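Local atomic coordinates of rhomboid protease GlpG (Haemophilus influenzae, PDB entry 2NR9), a protein that probably cleaves transmembrane segments of other proteins within the membrane, as a rhomboid-family serine protease with a serine-histidine dyad. Residues A[69-80]-A[115-126]. The protein carries 2 engineered substitutions. Residues are numbered along the deposited sequence; the frame is centred on the assembly and turned at random.
Sequences NLSWFFIFGGMI and LSGVVYAVLGYV. With PQE (3,6,12,15,18,21,24-heptaoxahexatriacontan-1-ol), chain F.
V122 enters helix 69-80 as a knob into the hole formed by F73, F76, G77 and I80, where two transmembrane helices of the rhomboid fold, 63-84 and 116-131, pack side by side. Their axes come within 9.3 Å and run in broadly the same direction, crossing at 41°. The CA-CB bond of V122 points at the partner helix; CG1 then lies 3.6 Å from F76 CB and equally near G77 N. CG1 also meets I80 CD1 at 3.8 Å, and CG2 makes looser contacts with I80 CD1 and F73 CE1. The next residue, L123, follows a different path. With CG anti to its own carbonyl carbon (chi1 -61°), its branches are carried toward helix 69-80: CD1 and CD2 both meet W72 CE3, CD2 arriving near the plane of the indole at its edge. The same CD2 lies over the F76 ring, 4.0 Å from the centroid and 28° off the normal, a CH-pi contact. L115 repeats this on F73: its CD2 stands 4.1 Å from that ring's centroid, again over a face, and also touches L70 CD2. Toward the end predicted to face the cytoplasm, I80 CG1 packs against V126 CG2 at 3.6 Å. The opposite end reaches the active site, because S116 is the catalytic nucleophile and its OG hydrogen-bonds H169 NE2. N69, whose OD1 accepts a weak hydrogen bond from H60 NE2, lies against the start of helix 116-131, with ND2 3.7 Å from S116 CB.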
ATOM      1  N   ASN A  69      -9.625  -0.061   0.890  1.00 52.45           N
ATOM      2  CA  ASN A  69      -8.210  -0.432   0.878  1.00 52.21           C
ATOM      3  C   ASN A  69      -7.955  -1.807   0.264  1.00 51.70           C
ATOM      4  O   ASN A  69      -7.147  -1.939  -0.657  1.00 52.71           O
ATOM      5  CB  ASN A  69      -7.601  -0.353   2.275  1.00 52.75           C
ATOM      6  CG  ASN A  69      -7.291   1.062   2.690  1.00 54.40           C
ATOM      7  OD1 ASN A  69      -6.597   1.290   3.677  1.00 56.82           O
ATOM      8  ND2 ASN A  69      -7.742   2.024   1.898  1.00 55.10           N
ATOM      9  N   LEU A  70      -8.647  -2.828   0.770  1.00 51.91           N
ATOM     10  CA  LEU A  70      -8.471  -4.197   0.275  1.00 50.63           C
ATOM     11  C   LEU A  70      -8.888  -4.405  -1.177  1.00 50.97           C
ATOM     12  O   LEU A  70      -8.297  -5.226  -1.878  1.00 51.23           O
ATOM     13  CB  LEU A  70      -9.159  -5.220   1.188  1.00 49.74           C
ATOM     14  CG  LEU A  70      -8.450  -5.462   2.523  1.00 50.14           C
ATOM     15  CD1 LEU A  70      -8.938  -6.749   3.173  1.00 50.35           C
ATOM     16  CD2 LEU A  70      -6.952  -5.533   2.301  1.00 48.78           C
ATOM     17  N   SER A  71      -9.950  -3.723  -1.606  1.00 50.94           N
ATOM     18  CA  SER A  71     -10.399  -3.811  -3.001  1.00 51.28           C
ATOM     19  C   SER A  71      -9.275  -3.363  -3.931  1.00 51.20           C
ATOM     20  O   SER A  71      -8.865  -4.098  -4.827  1.00 52.19           O
ATOM     21  CB  SER A  71     -11.628  -2.929  -3.237  1.00 51.59           C
ATOM     22  OG  SER A  71     -12.708  -3.299  -2.395  1.00 53.63           O
ATOM     23  N   TRP A  72      -8.796  -2.141  -3.714  1.00 50.55           N
ATOM     24  CA  TRP A  72      -7.728  -1.569  -4.522  1.00 51.40           C
ATOM     25  C   TRP A  72      -6.416  -2.352  -4.421  1.00 51.11           C
ATOM     26  O   TRP A  72      -5.740  -2.562  -5.428  1.00 51.50           O
ATOM     27  CB  TRP A  72      -7.518  -0.096  -4.167  1.00 54.08           C
ATOM     28  CG  TRP A  72      -8.599   0.803  -4.690  1.00 56.50           C
ATOM     29  CD1 TRP A  72      -9.840   0.994  -4.154  1.00 57.71           C
ATOM     30  CD2 TRP A  72      -8.532   1.634  -5.852  1.00 57.88           C
ATOM     31  NE1 TRP A  72     -10.552   1.889  -4.916  1.00 58.76           N
ATOM     32  CE2 TRP A  72      -9.769   2.301  -5.962  1.00 58.77           C
ATOM     33  CE3 TRP A  72      -7.544   1.882  -6.812  1.00 58.89           C
ATOM     34  CZ2 TRP A  72     -10.047   3.193  -6.997  1.00 59.77           C
ATOM     35  CZ3 TRP A  72      -7.820   2.772  -7.835  1.00 59.53           C
ATOM     36  CH2 TRP A  72      -9.060   3.419  -7.919  1.00 59.87           C
ATOM     37  N   PHE A  73      -6.056  -2.786  -3.215  1.00 49.80           N
ATOM     38  CA  PHE A  73      -4.828  -3.577  -3.033  1.00 50.21           C
ATOM     39  C   PHE A  73      -4.935  -4.958  -3.675  1.00 50.12           C
ATOM     40  O   PHE A  73      -3.967  -5.459  -4.242  1.00 49.45           O
ATOM     41  CB  PHE A  73      -4.456  -3.723  -1.550  1.00 49.96           C
ATOM     42  CG  PHE A  73      -3.186  -4.536  -1.312  1.00 51.10           C
ATOM     43  CD1 PHE A  73      -1.938  -3.961  -1.482  1.00 50.34           C
ATOM     44  CD2 PHE A  73      -3.256  -5.870  -0.927  1.00 51.05           C
ATOM     45  CE1 PHE A  73      -0.779  -4.696  -1.266  1.00 51.12           C
ATOM     46  CE2 PHE A  73      -2.100  -6.614  -0.718  1.00 50.82           C
ATOM     47  CZ  PHE A  73      -0.864  -6.026  -0.877  1.00 51.10           C
ATOM     48  N   PHE A  74      -6.107  -5.581  -3.580  1.00 49.57           N
ATOM     49  CA  PHE A  74      -6.266  -6.911  -4.140  1.00 49.66           C
ATOM     50  C   PHE A  74      -6.116  -6.865  -5.656  1.00 49.18           C
ATOM     51  O   PHE A  74      -5.363  -7.645  -6.239  1.00 48.25           O
ATOM     52  CB  PHE A  74      -7.608  -7.528  -3.739  1.00 50.91           C
ATOM     53  CG  PHE A  74      -7.736  -8.981  -4.102  1.00 51.70           C
ATOM     54  CD1 PHE A  74      -7.180  -9.963  -3.292  1.00 52.03           C
ATOM     55  CD2 PHE A  74      -8.399  -9.368  -5.255  1.00 51.44           C
ATOM     56  CE1 PHE A  74      -7.275 -11.308  -3.634  1.00 51.76           C
ATOM     57  CE2 PHE A  74      -8.500 -10.708  -5.599  1.00 52.11           C
ATOM     58  CZ  PHE A  74      -7.939 -11.678  -4.784  1.00 51.65           C
ATOM     59  N   ILE A  75      -6.781  -5.897  -6.278  1.00 48.64           N
ATOM     60  CA  ILE A  75      -6.713  -5.721  -7.718  1.00 48.04           C
ATOM     61  C   ILE A  75      -5.322  -5.335  -8.222  1.00 49.30           C
ATOM     62  O   ILE A  75      -4.751  -6.031  -9.055  1.00 49.33           O
ATOM     63  CB  ILE A  75      -7.727  -4.667  -8.210  1.00 48.53           C
ATOM     64  CG1 ILE A  75      -9.158  -5.179  -8.032  1.00 47.78           C
ATOM     65  CG2 ILE A  75      -7.466  -4.325  -9.672  1.00 47.93           C
ATOM     66  CD1 ILE A  75     -10.226  -4.239  -8.602  1.00 49.20           C
ATOM     67  N   PHE A  76      -4.774  -4.233  -7.709  1.00 50.07           N
ATOM     68  CA  PHE A  76      -3.485  -3.725  -8.199  1.00 49.93           C
ATOM     69  C   PHE A  76      -2.250  -4.374  -7.572  1.00 50.22           C
ATOM     70  O   PHE A  76      -1.207  -4.483  -8.220  1.00 49.88           O
ATOM     71  CB  PHE A  76      -3.436  -2.195  -8.147  1.00 50.64           C
ATOM     72  CG  PHE A  76      -4.487  -1.530  -9.012  1.00 51.95           C
ATOM     73  CD1 PHE A  76      -5.739  -1.227  -8.495  1.00 51.96           C
ATOM     74  CD2 PHE A  76      -4.250  -1.293 -10.360  1.00 51.90           C
ATOM     75  CE1 PHE A  76      -6.725  -0.658  -9.299  1.00 53.05           C
ATOM     76  CE2 PHE A  76      -5.230  -0.715 -11.170  1.00 53.03           C
ATOM     77  CZ  PHE A  76      -6.468  -0.404 -10.639  1.00 52.28           C
ATOM     78  N   GLY A  77      -2.357  -4.768  -6.307  1.00 49.85           N
ATOM     79  CA  GLY A  77      -1.293  -5.520  -5.666  1.00 48.71           C
ATOM     80  C   GLY A  77      -1.170  -6.840  -6.409  1.00 49.64           C
ATOM     81  O   GLY A  77      -0.063  -7.341  -6.646  1.00 48.35           O
ATOM     82  N   GLY A  78      -2.318  -7.376  -6.822  1.00 48.27           N
ATOM     83  CA  GLY A  78      -2.372  -8.620  -7.593  1.00 49.27           C
ATOM     84  C   GLY A  78      -1.730  -8.469  -8.962  1.00 50.46           C
ATOM     85  O   GLY A  78      -0.957  -9.327  -9.386  1.00 50.32           O
ATOM     86  N   MET A  79      -2.069  -7.390  -9.671  1.00 51.43           N
ATOM     87  CA  MET A  79      -1.437  -7.114 -10.965  1.00 52.03           C
ATOM     88  C   MET A  79       0.075  -7.148 -10.831  1.00 51.09           C
ATOM     89  O   MET A  79       0.761  -7.752 -11.651  1.00 50.85           O
ATOM     90  CB  MET A  79      -1.846  -5.745 -11.508  1.00 53.83           C
ATOM     91  CG  MET A  79      -3.257  -5.658 -12.020  1.00 55.73           C
ATOM     92  SD  MET A  79      -3.525  -4.091 -12.867  1.00 58.96           S
ATOM     93  CE  MET A  79      -5.299  -4.168 -13.155  1.00 57.68           C
ATOM     94  N   ILE A  80       0.593  -6.441  -9.828  1.00 49.51           N
ATOM     95  CA  ILE A  80       2.037  -6.388  -9.587  1.00 49.23           C
ATOM     96  C   ILE A  80       2.606  -7.776  -9.342  1.00 49.34           C
ATOM     97  O   ILE A  80       3.600  -8.167  -9.953  1.00 49.46           O
ATOM     98  CB  ILE A  80       2.392  -5.470  -8.383  1.00 48.09           C
ATOM     99  CG1 ILE A  80       2.067  -4.012  -8.711  1.00 47.28           C
ATOM    100  CG2 ILE A  80       3.869  -5.604  -8.022  1.00 47.90           C
ATOM    101  CD1 ILE A  80       2.451  -3.039  -7.609  1.00 48.34           C
ATOM    102  N   LEU A 115      -3.838   0.303   5.349  1.00 41.42           N
ATOM    103  CA  LEU A 115      -3.063  -0.073   4.178  1.00 43.39           C
ATOM    104  C   LEU A 115      -3.058   0.981   3.038  1.00 45.67           C
ATOM    105  O   LEU A 115      -2.446   0.754   1.991  1.00 46.34           O
ATOM    106  CB  LEU A 115      -3.622  -1.405   3.643  1.00 42.55           C
ATOM    107  CG  LEU A 115      -2.806  -2.268   2.681  1.00 43.16           C
ATOM    108  CD1 LEU A 115      -1.566  -2.801   3.372  1.00 43.25           C
ATOM    109  CD2 LEU A 115      -3.678  -3.433   2.163  1.00 43.17           C
ATOM    110  N   SER A 116      -3.702   2.131   3.247  1.00 47.24           N
ATOM    111  CA  SER A 116      -3.808   3.143   2.171  1.00 49.32           C
ATOM    112  C   SER A 116      -2.476   3.723   1.672  1.00 49.27           C
ATOM    113  O   SER A 116      -2.343   4.057   0.498  1.00 49.38           O
ATOM    114  CB  SER A 116      -4.814   4.250   2.520  1.00 50.07           C
ATOM    115  OG  SER A 116      -4.446   4.932   3.703  1.00 52.92           O
ATOM    116  N   GLY A 117      -1.487   3.809   2.555  1.00 48.88           N
ATOM    117  CA  GLY A 117      -0.160   4.269   2.162  1.00 47.42           C
ATOM    118  C   GLY A 117       0.489   3.272   1.213  1.00 46.47           C
ATOM    119  O   GLY A 117       1.216   3.656   0.298  1.00 46.40           O
ATOM    120  N   VAL A 118       0.230   1.986   1.443  1.00 45.35           N
ATOM    121  CA  VAL A 118       0.741   0.927   0.569  1.00 43.75           C
ATOM    122  C   VAL A 118      -0.030   0.914  -0.752  1.00 41.90           C
ATOM    123  O   VAL A 118       0.555   0.721  -1.826  1.00 42.62           O
ATOM    124  CB  VAL A 118       0.652  -0.459   1.243  1.00 44.67           C
ATOM    125  CG1 VAL A 118       1.124  -1.555   0.287  1.00 44.11           C
ATOM    126  CG2 VAL A 118       1.480  -0.480   2.520  1.00 45.19           C
ATOM    127  N   VAL A 119      -1.332   1.181  -0.673  1.00 40.65           N
ATOM    128  CA  VAL A 119      -2.186   1.226  -1.856  1.00 40.60           C
ATOM    129  C   VAL A 119      -1.677   2.269  -2.852  1.00 40.79           C
ATOM    130  O   VAL A 119      -1.523   1.983  -4.031  1.00 43.76           O
ATOM    131  CB  VAL A 119      -3.672   1.524  -1.484  1.00 41.15           C
ATOM    132  CG1 VAL A 119      -4.501   1.720  -2.729  1.00 40.22           C
ATOM    133  CG2 VAL A 119      -4.249   0.393  -0.639  1.00 40.98           C
ATOM    134  N   TYR A 120      -1.414   3.476  -2.367  1.00 41.71           N
ATOM    135  CA  TYR A 120      -0.871   4.533  -3.209  1.00 42.67           C
ATOM    136  C   TYR A 120       0.491   4.199  -3.803  1.00 43.23           C
ATOM    137  O   TYR A 120       0.760   4.510  -4.963  1.00 44.30           O
ATOM    138  CB  TYR A 120      -0.865   5.873  -2.476  1.00 45.99           C
ATOM    139  CG  TYR A 120      -2.230   6.503  -2.459  1.00 48.64           C
ATOM    140  CD1 TYR A 120      -3.133   6.219  -1.445  1.00 50.01           C
ATOM    141  CD2 TYR A 120      -2.681   7.241  -3.545  1.00 49.71           C
ATOM    142  CE1 TYR A 120      -4.423   6.735  -1.465  1.00 51.05           C
ATOM    143  CE2 TYR A 120      -3.967   7.765  -3.575  1.00 51.42           C
ATOM    144  CZ  TYR A 120      -4.833   7.503  -2.532  1.00 51.44           C
ATOM    145  OH  TYR A 120      -6.108   8.023  -2.551  1.00 53.03           O
ATOM    146  N   ALA A 121       1.347   3.553  -3.019  1.00 43.15           N
ATOM    147  CA  ALA A 121       2.629   3.105  -3.544  1.00 43.92           C
ATOM    148  C   ALA A 121       2.356   2.109  -4.673  1.00 44.80           C
ATOM    149  O   ALA A 121       2.944   2.193  -5.752  1.00 44.89           O
ATOM    150  CB  ALA A 121       3.452   2.454  -2.450  1.00 43.30           C
ATOM    151  N   VAL A 122       1.451   1.168  -4.416  1.00 46.57           N
ATOM    152  CA  VAL A 122       1.065   0.184  -5.420  1.00 47.37           C
ATOM    153  C   VAL A 122       0.458   0.853  -6.665  1.00 48.67           C
ATOM    154  O   VAL A 122       0.833   0.524  -7.795  1.00 46.05           O
ATOM    155  CB  VAL A 122       0.101  -0.887  -4.836  1.00 48.75           C
ATOM    156  CG1 VAL A 122      -0.679  -1.584  -5.945  1.00 48.85           C
ATOM    157  CG2 VAL A 122       0.880  -1.898  -3.984  1.00 47.88           C
ATOM    158  N   LEU A 123      -0.464   1.801  -6.455  1.00 49.58           N
ATOM    159  CA  LEU A 123      -1.071   2.539  -7.576  1.00 51.29           C
ATOM    160  C   LEU A 123      -0.013   3.358  -8.309  1.00 51.72           C
ATOM    161  O   LEU A 123      -0.025   3.457  -9.536  1.00 53.54           O
ATOM    162  CB  LEU A 123      -2.194   3.467  -7.093  1.00 51.22           C
ATOM    163  CG  LEU A 123      -3.398   2.829  -6.397  1.00 51.85           C
ATOM    164  CD1 LEU A 123      -4.473   3.880  -6.115  1.00 51.07           C
ATOM    165  CD2 LEU A 123      -3.964   1.708  -7.251  1.00 51.60           C
ATOM    166  N   GLY A 124       0.893   3.962  -7.550  1.00 51.37           N
ATOM    167  CA  GLY A 124       1.973   4.740  -8.139  1.00 51.07           C
ATOM    168  C   GLY A 124       2.882   3.878  -9.003  1.00 50.52           C
ATOM    169  O   GLY A 124       3.293   4.287 -10.087  1.00 48.06           O
ATOM    170  N   TYR A 125       3.208   2.687  -8.507  1.00 49.96           N
ATOM    171  CA  TYR A 125       4.074   1.760  -9.229  1.00 50.06           C
ATOM    172  C   TYR A 125       3.451   1.327 -10.552  1.00 51.00           C
ATOM    173  O   TYR A 125       4.081   1.409 -11.603  1.00 50.06           O
ATOM    174  CB  TYR A 125       4.363   0.530  -8.377  1.00 49.53           C
ATOM    175  CG  TYR A 125       5.435  -0.357  -8.948  1.00 49.21           C
ATOM    176  CD1 TYR A 125       6.765  -0.144  -8.639  1.00 48.29           C
ATOM    177  CD2 TYR A 125       5.119  -1.395  -9.815  1.00 49.86           C
ATOM    178  CE1 TYR A 125       7.754  -0.942  -9.162  1.00 48.47           C
ATOM    179  CE2 TYR A 125       6.107  -2.204 -10.345  1.00 49.03           C
ATOM    180  CZ  TYR A 125       7.421  -1.972 -10.011  1.00 49.07           C
ATOM    181  OH  TYR A 125       8.412  -2.764 -10.534  1.00 49.40           O
ATOM    182  N   VAL A 126       2.209   0.867 -10.489  1.00 52.14           N
ATOM    183  CA  VAL A 126       1.496   0.423 -11.677  1.00 54.00           C
ATOM    184  C   VAL A 126       1.322   1.559 -12.681  1.00 55.39           C
ATOM    185  O   VAL A 126       1.503   1.366 -13.885  1.00 55.39           O
ATOM    186  CB  VAL A 126       0.118  -0.156 -11.316  1.00 53.49           C
ATOM    187  CG1 VAL A 126      -0.686  -0.460 -12.581  1.00 53.60           C
ATOM    188  CG2 VAL A 126       0.277  -1.403 -10.455  1.00 52.92           C
TER
HETATM  189  O47 PQE F 205     -19.564  -3.360  12.257  0.65 57.02           O
HETATM  190  C68 PQE F 205     -19.587  -1.948  11.994  0.65 59.42           C
HETATM  191  C52 PQE F 205     -18.187  -1.368  12.182  0.65 60.51           C
HETATM  192  O70 PQE F 205     -18.206   0.030  11.887  0.65 61.67           O
HETATM  193  C55 PQE F 205     -17.804   0.301  10.543  0.65 62.12           C
HETATM  194  C58 PQE F 205     -18.172   1.735  10.175  0.65 63.29           C
HETATM  195  O71 PQE F 205     -18.182   1.879   8.755  0.65 64.45           O
HETATM  196  C61 PQE F 205     -19.494   2.146   8.257  0.65 65.55           C
HETATM  197  C62 PQE F 205     -20.521   1.377   9.081  0.65 66.25           C
HETATM  198  C63 PQE F 205     -21.571   0.722   8.191  0.65 67.25           C
HETATM  199  C66 PQE F 205     -20.966   0.242   6.876  1.00 67.94           C
HETATM  200  C67 PQE F 205     -20.640  -1.246   6.930  1.00 69.16           C
HETATM  201  O72 PQE F 205     -19.984  -1.631   5.721  1.00 70.90           O
HETATM  202  C65 PQE F 205     -19.663  -3.023   5.714  1.00 71.66           C
HETATM  203  C64 PQE F 205     -18.872  -3.370   4.455  1.00 71.77           C
HETATM  204  O73 PQE F 205     -18.352  -4.698   4.561  1.00 72.10           O
HETATM  205  C60 PQE F 205     -17.553  -4.872   5.732  1.00 72.48           C
HETATM  206  C59 PQE F 205     -16.310  -5.686   5.386  1.00 72.94           C
HETATM  207  O74 PQE F 205     -15.597  -6.010   6.581  1.00 73.48           O
HETATM  208  C57 PQE F 205     -14.233  -6.344   6.318  1.00 74.01           C
HETATM  209  C56 PQE F 205     -14.139  -7.202   5.059  1.00 74.41           C
HETATM  210  O75 PQE F 205     -13.488  -6.474   4.015  1.00 74.79           O
HETATM  211  C54 PQE F 205     -13.917  -6.910   2.725  1.00 75.53           C
HETATM  212  C53 PQE F 205     -12.944  -6.409   1.662  1.00 76.19           C
HETATM  213  O76 PQE F 205     -12.643  -7.466   0.750  1.00 76.71           O
HETATM  214  C51 PQE F 205     -12.634  -7.011  -0.605  1.00 77.61           C
HETATM  215  C50 PQE F 205     -12.092  -8.107  -1.522  1.00 78.26           C
HETATM  216  C49 PQE F 205     -11.715  -7.540  -2.888  1.00 79.10           C
HETATM  217  C48 PQE F 205     -12.424  -8.280  -4.017  1.00 79.87           C
HETATM  218  C47 PQE F 205     -12.105  -7.648  -5.367  1.00 80.93           C
HETATM  219  C46 PQE F 205     -13.362  -7.083  -6.022  1.00 82.01           C
HETATM  220  C45 PQE F 205     -13.012  -6.060  -7.098  1.00 83.01           C
HETATM  221  C44 PQE F 205     -14.252  -5.297  -7.562  1.00 83.92           C
HETATM  222  C43 PQE F 205     -13.934  -4.393  -8.751  1.00 84.67           C
HETATM  223  C42 PQE F 205     -14.897  -4.640  -9.910  1.00 85.18           C
HETATM  224  C41 PQE F 205     -15.273  -3.337 -10.608  1.00 85.49           C
HETATM  225  C40 PQE F 205     -16.764  -3.272 -10.879  1.00 85.76           C